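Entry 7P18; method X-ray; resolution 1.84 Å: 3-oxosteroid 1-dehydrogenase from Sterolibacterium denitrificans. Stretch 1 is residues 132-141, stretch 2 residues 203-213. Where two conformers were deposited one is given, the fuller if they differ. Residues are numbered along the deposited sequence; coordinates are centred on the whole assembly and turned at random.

Stretch 1 (132-141) MEPMLFDAAL
Stretch 2, residues 203-213: DRKRGLGNAMA

Residues 132-141 and 203-213 of this 3-oxosteroid 1-dehydrogenase meet through a strand against a helix, a two-residue antiparallel ladder and a salt bridge, burying 628 Å² in total. Stretch 1 enters as strand 132-134, whose direction makes an angle of 69° with that of the helix that runs on through Ala 213, at a closest axial approach of 7.8 Å. Met 132, extended at phi/psi -128/151, lies beyond reach of stretch 2. Glu 133 (-139/164; chi1 p, chi2 t, chi3 -38°) points its CA-to-CB bond sideways, but its end comes nearer, placing OE1 3.8 Å from CD2 of Leu 208. A water joins the two stretches here: it donates to Glu 133 OE1 (2.8 Å) and Pro 134 O (2.7 Å) and accepts from Leu 208 N (3.0 Å). Leu 208 has a positive phi, at 57/-140, with chi1 m and chi2 t.

Pro 134 (-78/144, C-gamma exo) faces stretch 2 and packs against the helix at Leu 208, Ala 211 and Met 212. Its CG is 3.4 Å from Leu 208 O and 4.3 Å from Met 212 CB, while its CB lies 3.8 Å from Ala 211 CB. The CA atoms of Pro 134 and Leu 208 are 6.2 Å apart. The CA-to-CB bond of Met 135 (-65/151; m, t, p) points away; its O lies 3.7 Å from Ala 211 CB.

Leu 136 (-49/136; m, t) leads into the ladder. Its CA approaches Arg 206 O at 3.1 Å in a CA-H...O contact, and its CD2 lies 3.7 Å from Gly 207 CA. An ideal CB on Gly 207 would sit a tight 3.2 Å from that CD2, so the glycine leaves room for the leucine. A second water receives a hydrogen bond from Lys 205 NZ (3.1 Å) and donates one to Leu 136 O (3.0 Å).

Phe 137 (-113/142) and Arg 206 (-110/146) form the hydrogen-bonded pair, CA-CA 5.1 Å: Phe 137 N donates to Arg 206 O at 2.8 Å, and Arg 206 N to Phe 137 O at 2.7 Å, both nearly linear. Their side chains share one sheet face. The Phe 137 ring (chi1 t, chi2 86°) leads away, although its CB rests 3.9 Å from Ala 211 CB; Arg 206 (m, m, m) bends back so that NE and NH2 both bind Asn 210 OD1, at 3.0 and 2.9 Å.

Asp 138 (-87/97; t) and Lys 205 (-79/128; m, m, t, t) form the next, non-hydrogen-bonded pair, CA-CA 4.9 Å, on the other face. Asp 138 OD1 makes a salt bridge with Arg 204 NH1 at 2.7 Å, whose hydrogen bond is weak (122°), and accepts from Ala 140 N at 3.2 Å. Arg 204 is t, t, p.

The chain then enters a 3-10 segment. Ala 139 N (-58/-23) donates to Arg 204 O at 2.8 Å, extending the backbone pairing, and Ala 140 CB (-57/-30) lies 3.9 Å from Arg 204 CD. Leu 141 makes no contact, but its N closes the turn onto Asp 138 O at 3.0 Å.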

ATOM      1  N   MET A 132       1.385   0.476 -12.974  1.00 21.16           N
ATOM      2  CA  MET A 132       2.398  -0.492 -13.441  1.00 22.57           C
ATOM      3  C   MET A 132       2.753  -1.444 -12.297  1.00 25.26           C
ATOM      4  O   MET A 132       2.685  -1.030 -11.093  1.00 20.96           O
ATOM      5  CB  MET A 132       3.659   0.203 -13.946  1.00 22.17           C
ATOM      6  CG  MET A 132       3.421   1.335 -14.969  1.00 21.49           C
ATOM      7  SD  MET A 132       4.987   2.025 -15.582  1.00 22.10           S
ATOM      8  CE  MET A 132       5.403   0.820 -16.836  1.00 23.80           C
ATOM      9  N   GLU A 133       3.138  -2.668 -12.663  1.00 21.54           N
ATOM     10  CA  GLU A 133       3.531  -3.691 -11.663  1.00 24.22           C
ATOM     11  C   GLU A 133       4.755  -4.468 -12.142  1.00 24.49           C
ATOM     12  O   GLU A 133       5.143  -4.406 -13.328  1.00 23.18           O
ATOM     13  CB  GLU A 133       2.341  -4.592 -11.394  1.00 24.09           C
ATOM     14  CG  GLU A 133       2.080  -5.629 -12.498  1.00 27.23           C
ATOM     15  CD  GLU A 133       1.184  -6.752 -12.015  1.00 27.89           C
ATOM     16  OE1 GLU A 133       1.340  -7.179 -10.805  1.00 26.15           O
ATOM     17  OE2 GLU A 133       0.287  -7.139 -12.807  1.00 26.37           O
ATOM     18  N   PRO A 134       5.413  -5.185 -11.210  1.00 23.98           N
ATOM     19  CA  PRO A 134       6.595  -5.978 -11.529  1.00 24.82           C
ATOM     20  C   PRO A 134       6.293  -7.318 -12.207  1.00 24.19           C
ATOM     21  O   PRO A 134       5.261  -7.948 -11.912  1.00 26.22           O
ATOM     22  CB  PRO A 134       7.227  -6.313 -10.179  1.00 27.39           C
ATOM     23  CG  PRO A 134       6.425  -5.542  -9.143  1.00 24.79           C
ATOM     24  CD  PRO A 134       5.111  -5.177  -9.771  1.00 22.07           C
ATOM     25  N   MET A 135       7.155  -7.717 -13.137  1.00 24.59           N
ATOM     26  CA  MET A 135       7.227  -9.129 -13.590  1.00 27.05           C
ATOM     27  C   MET A 135       7.686  -9.992 -12.398  1.00 26.50           C
ATOM     28  O   MET A 135       8.410  -9.478 -11.494  1.00 25.54           O
ATOM     29  CB  MET A 135       8.236  -9.257 -14.733  1.00 29.82           C
ATOM     30  CG  MET A 135       7.816  -8.490 -15.975  1.00 31.63           C
ATOM     31  SD  MET A 135       8.925  -8.890 -17.373  1.00 39.60           S
ATOM     32  CE  MET A 135       8.296 -10.527 -17.770  1.00 40.61           C
ATOM     33  N   LEU A 136       7.268 -11.252 -12.364  1.00 27.84           N
ATOM     34  CA  LEU A 136       7.800 -12.225 -11.360  1.00 29.06           C
ATOM     35  C   LEU A 136       9.328 -12.155 -11.370  1.00 29.23           C
ATOM     36  O   LEU A 136       9.951 -12.049 -12.451  1.00 34.46           O
ATOM     37  CB  LEU A 136       7.292 -13.634 -11.675  1.00 29.81           C
ATOM     38  CG  LEU A 136       5.788 -13.876 -11.603  1.00 33.39           C
ATOM     39  CD1 LEU A 136       5.486 -15.348 -11.882  1.00 40.57           C
ATOM     40  CD2 LEU A 136       5.204 -13.497 -10.253  1.00 34.25           C
ATOM     41  N   PHE A 137       9.923 -12.134 -10.187  1.00 31.25           N
ATOM     42  CA  PHE A 137      11.374 -12.022  -9.979  1.00 30.06           C
ATOM     43  C   PHE A 137      11.890 -13.348  -9.385  1.00 34.47           C
ATOM     44  O   PHE A 137      11.225 -13.951  -8.489  1.00 30.32           O
ATOM     45  CB  PHE A 137      11.687 -10.831  -9.069  1.00 28.38           C
ATOM     46  CG  PHE A 137      13.157 -10.580  -8.942  1.00 29.61           C
ATOM     47  CD1 PHE A 137      13.813  -9.808  -9.867  1.00 28.43           C
ATOM     48  CD2 PHE A 137      13.894 -11.164  -7.929  1.00 31.94           C
ATOM     49  CE1 PHE A 137      15.177  -9.610  -9.780  1.00 28.77           C
ATOM     50  CE2 PHE A 137      15.258 -10.987  -7.851  1.00 28.52           C
ATOM     51  CZ  PHE A 137      15.895 -10.190  -8.773  1.00 32.90           C
ATOM     52  N   ASP A 138      13.076 -13.742  -9.842  1.00 31.76           N
ATOM     53  CA  ASP A 138      13.790 -14.991  -9.462  1.00 32.55           C
ATOM     54  C   ASP A 138      14.619 -14.754  -8.203  1.00 28.86           C
ATOM     55  O   ASP A 138      15.723 -14.222  -8.330  1.00 32.79           O
ATOM     56  CB  ASP A 138      14.700 -15.422 -10.613  1.00 34.86           C
ATOM     57  CG  ASP A 138      15.372 -16.769 -10.400  1.00 43.31           C
ATOM     58  OD1 ASP A 138      15.016 -17.471  -9.416  1.00 34.19           O
ATOM     59  OD2 ASP A 138      16.200 -17.095 -11.251  1.00 39.86           O
ATOM     60  N   ALA A 139      14.081 -15.114  -7.029  1.00 30.49           N
ATOM     61  CA  ALA A 139      14.761 -14.990  -5.714  1.00 32.76           C
ATOM     62  C   ALA A 139      16.085 -15.770  -5.671  1.00 33.32           C
ATOM     63  O   ALA A 139      16.972 -15.399  -4.840  1.00 34.09           O
ATOM     64  CB  ALA A 139      13.827 -15.461  -4.632  1.00 34.69           C
ATOM     65  N   ALA A 140      16.273 -16.795  -6.511  1.00 34.43           N
ATOM     66  CA  ALA A 140      17.566 -17.528  -6.560  1.00 34.92           C
ATOM     67  C   ALA A 140      18.688 -16.540  -6.854  1.00 36.50           C
ATOM     68  O   ALA A 140      19.796 -16.731  -6.325  1.00 36.20           O
ATOM     69  CB  ALA A 140      17.534 -18.652  -7.577  1.00 38.63           C
ATOM     70  N   LEU A 141      18.415 -15.450  -7.597  1.00 34.11           N
ATOM     71  CA  LEU A 141      19.467 -14.438  -7.924  1.00 33.28           C
ATOM     72  C   LEU A 141      19.958 -13.736  -6.657  1.00 31.99           C
ATOM     73  O   LEU A 141      21.044 -13.124  -6.691  1.00 35.83           O
ATOM     74  CB  LEU A 141      18.931 -13.419  -8.935  1.00 36.77           C
ATOM     75  CG  LEU A 141      18.452 -13.973 -10.276  1.00 36.07           C
ATOM     76  CD1 LEU A 141      17.743 -12.883 -11.078  1.00 39.27           C
ATOM     77  CD2 LEU A 141      19.604 -14.532 -11.092  1.00 37.51           C
ATOM     78  N   ASP A 203       7.869 -20.118  -2.848  1.00 39.57           N
ATOM     79  CA  ASP A 203       8.042 -19.984  -4.315  1.00 35.20           C
ATOM     80  C   ASP A 203       9.317 -19.187  -4.537  1.00 36.49           C
ATOM     81  O   ASP A 203       9.504 -18.123  -3.893  1.00 38.04           O
ATOM     82  CB  ASP A 203       6.808 -19.354  -4.964  1.00 34.10           C
ATOM     83  CG  ASP A 203       6.765 -19.439  -6.471  1.00 30.07           C
ATOM     84  OD1 ASP A 203       7.807 -19.764  -7.091  1.00 32.51           O
ATOM     85  OD2 ASP A 203       5.692 -19.103  -7.010  1.00 31.51           O
ATOM     86  N   ARG A 204      10.197 -19.733  -5.362  1.00 35.16           N
ATOM     87  CA  ARG A 204      11.436 -19.088  -5.846  1.00 35.28           C
ATOM     88  C   ARG A 204      11.095 -17.799  -6.629  1.00 31.91           C
ATOM     89  O   ARG A 204      11.916 -16.847  -6.638  1.00 36.76           O
ATOM     90  CB  ARG A 204      12.142 -20.079  -6.771  1.00 38.96           C
ATOM     91  CG  ARG A 204      13.422 -19.540  -7.380  1.00 39.95           C
ATOM     92  CD  ARG A 204      14.268 -20.667  -7.925  1.00 44.83           C
ATOM     93  NE  ARG A 204      13.665 -21.239  -9.103  1.00 45.32           N
ATOM     94  CZ  ARG A 204      13.952 -20.881 -10.344  1.00 45.85           C
ATOM     95  NH1 ARG A 204      14.836 -19.930 -10.589  1.00 43.69           N
ATOM     96  NH2 ARG A 204      13.341 -21.483 -11.346  1.00 47.08           N
ATOM     97  N   LYS A 205      10.005 -17.855  -7.374  1.00 34.33           N
ATOM     98  CA  LYS A 205       9.445 -16.695  -8.105  1.00 37.41           C
ATOM     99  C   LYS A 205       8.676 -15.850  -7.097  1.00 33.20           C
ATOM    100  O   LYS A 205       7.789 -16.394  -6.370  1.00 33.81           O
ATOM    101  CB  LYS A 205       8.532 -17.115  -9.256  1.00 37.70           C
ATOM    102  CG  LYS A 205       9.191 -17.963 -10.334  1.00 40.92           C
ATOM    103  CD  LYS A 205      10.336 -17.275 -10.976  1.00 45.51           C
ATOM    104  CE  LYS A 205      10.980 -18.123 -12.041  1.00 53.58           C
ATOM    105  NZ  LYS A 205      11.761 -17.279 -12.970  1.00 57.03           N
ATOM    106  N   ARG A 206       8.994 -14.564  -7.066  1.00 31.60           N
ATOM    107  CA  ARG A 206       8.282 -13.582  -6.216  1.00 29.03           C
ATOM    108  C   ARG A 206       7.464 -12.651  -7.120  1.00 29.10           C
ATOM    109  O   ARG A 206       7.893 -12.330  -8.232  1.00 29.44           O
ATOM    110  CB  ARG A 206       9.312 -12.849  -5.348  1.00 26.82           C
ATOM    111  CG  ARG A 206      10.340 -13.716  -4.630  1.00 27.98           C
ATOM    112  CD  ARG A 206       9.744 -14.855  -3.826  1.00 29.33           C
ATOM    113  NE  ARG A 206       8.758 -14.443  -2.849  1.00 31.62           N
ATOM    114  CZ  ARG A 206       7.820 -15.222  -2.305  1.00 35.86           C
ATOM    115  NH1 ARG A 206       7.702 -16.499  -2.633  1.00 33.50           N
ATOM    116  NH2 ARG A 206       6.980 -14.715  -1.422  1.00 34.49           N
ATOM    117  N   GLY A 207       6.311 -12.235  -6.620  1.00 27.99           N
ATOM    118  CA  GLY A 207       5.380 -11.311  -7.282  1.00 25.12           C
ATOM    119  C   GLY A 207       5.105 -10.084  -6.443  1.00 26.86           C
ATOM    120  O   GLY A 207       5.509 -10.043  -5.254  1.00 24.41           O
ATOM    121  N   LEU A 208       4.452  -9.102  -7.051  1.00 24.82           N
ATOM    122  CA  LEU A 208       3.889  -7.926  -6.351  1.00 23.02           C
ATOM    123  C   LEU A 208       5.016  -7.224  -5.603  1.00 21.66           C
ATOM    124  O   LEU A 208       6.102  -7.117  -6.177  1.00 21.26           O
ATOM    125  CB  LEU A 208       2.770  -8.402  -5.429  1.00 25.14           C
ATOM    126  CG  LEU A 208       1.691  -9.234  -6.110  1.00 27.80           C
ATOM    127  CD1 LEU A 208       0.647  -9.671  -5.083  1.00 33.10           C
ATOM    128  CD2 LEU A 208       1.024  -8.494  -7.260  1.00 27.29           C
ATOM    129  N   GLY A 209       4.773  -6.746  -4.381  1.00 22.74           N
ATOM    130  CA  GLY A 209       5.788  -5.995  -3.618  1.00 21.75           C
ATOM    131  C   GLY A 209       6.978  -6.857  -3.302  1.00 21.90           C
ATOM    132  O   GLY A 209       8.068  -6.338  -3.074  1.00 24.20           O
ATOM    133  N   ASN A 210       6.803  -8.177  -3.234  1.00 24.66           N
ATOM    134  CA  ASN A 210       7.944  -9.083  -2.943  1.00 23.27           C
ATOM    135  C   ASN A 210       8.878  -9.118  -4.157  1.00 26.43           C
ATOM    136  O   ASN A 210      10.114  -9.164  -3.971  1.00 28.06           O
ATOM    137  CB  ASN A 210       7.421 -10.465  -2.530  1.00 28.28           C
ATOM    138  CG  ASN A 210       7.974 -10.938  -1.199  1.00 28.80           C
ATOM    139  OD1 ASN A 210       8.275 -12.107  -1.071  1.00 26.97           O
ATOM    140  ND2 ASN A 210       8.104 -10.063  -0.216  1.00 21.87           N
ATOM    141  N   ALA A 211       8.352  -9.076  -5.382  1.00 25.29           N
ATOM    142  CA  ALA A 211       9.206  -8.963  -6.595  1.00 26.24           C
ATOM    143  C   ALA A 211       9.956  -7.635  -6.561  1.00 23.75           C
ATOM    144  O   ALA A 211      11.134  -7.576  -6.841  1.00 25.40           O
ATOM    145  CB  ALA A 211       8.399  -9.095  -7.855  1.00 26.54           C
ATOM    146  N   MET A 212       9.254  -6.575  -6.193  0.61 26.77           N
ATOM    147  CA  MET A 212       9.826  -5.215  -6.133  0.61 24.22           C
ATOM    148  C   MET A 212      11.000  -5.190  -5.138  0.61 25.49           C
ATOM    149  O   MET A 212      12.091  -4.745  -5.516  0.61 22.81           O
ATOM    150  CB  MET A 212       8.729  -4.224  -5.731  0.61 26.22           C
ATOM    151  CG  MET A 212       9.200  -2.801  -5.604  0.61 23.60           C
ATOM    152  SD  MET A 212       7.829  -1.735  -5.149  0.61 24.37           S
ATOM    153  CE  MET A 212       7.546  -2.281  -3.478  0.61 26.65           C
ATOM    154  N   ALA A 213      10.785  -5.652  -3.902  1.00 25.10           N
ATOM    155  CA  ALA A 213      11.801  -5.628  -2.835  1.00 24.25           C
ATOM    156  C   ALA A 213      12.959  -6.573  -3.167  1.00 23.32           C
ATOM    157  O   ALA A 213      14.129  -6.172  -2.987  1.00 23.86           O
ATOM    158  CB  ALA A 213      11.165  -5.938  -1.500  1.00 28.68           C
TER
HETATM  159  O   HOH W   1       3.655  -8.375  -9.826  1.00 22.38           O
HETATM  160  O   HOH W   2      11.920 -14.230 -13.136  1.00 40.98           O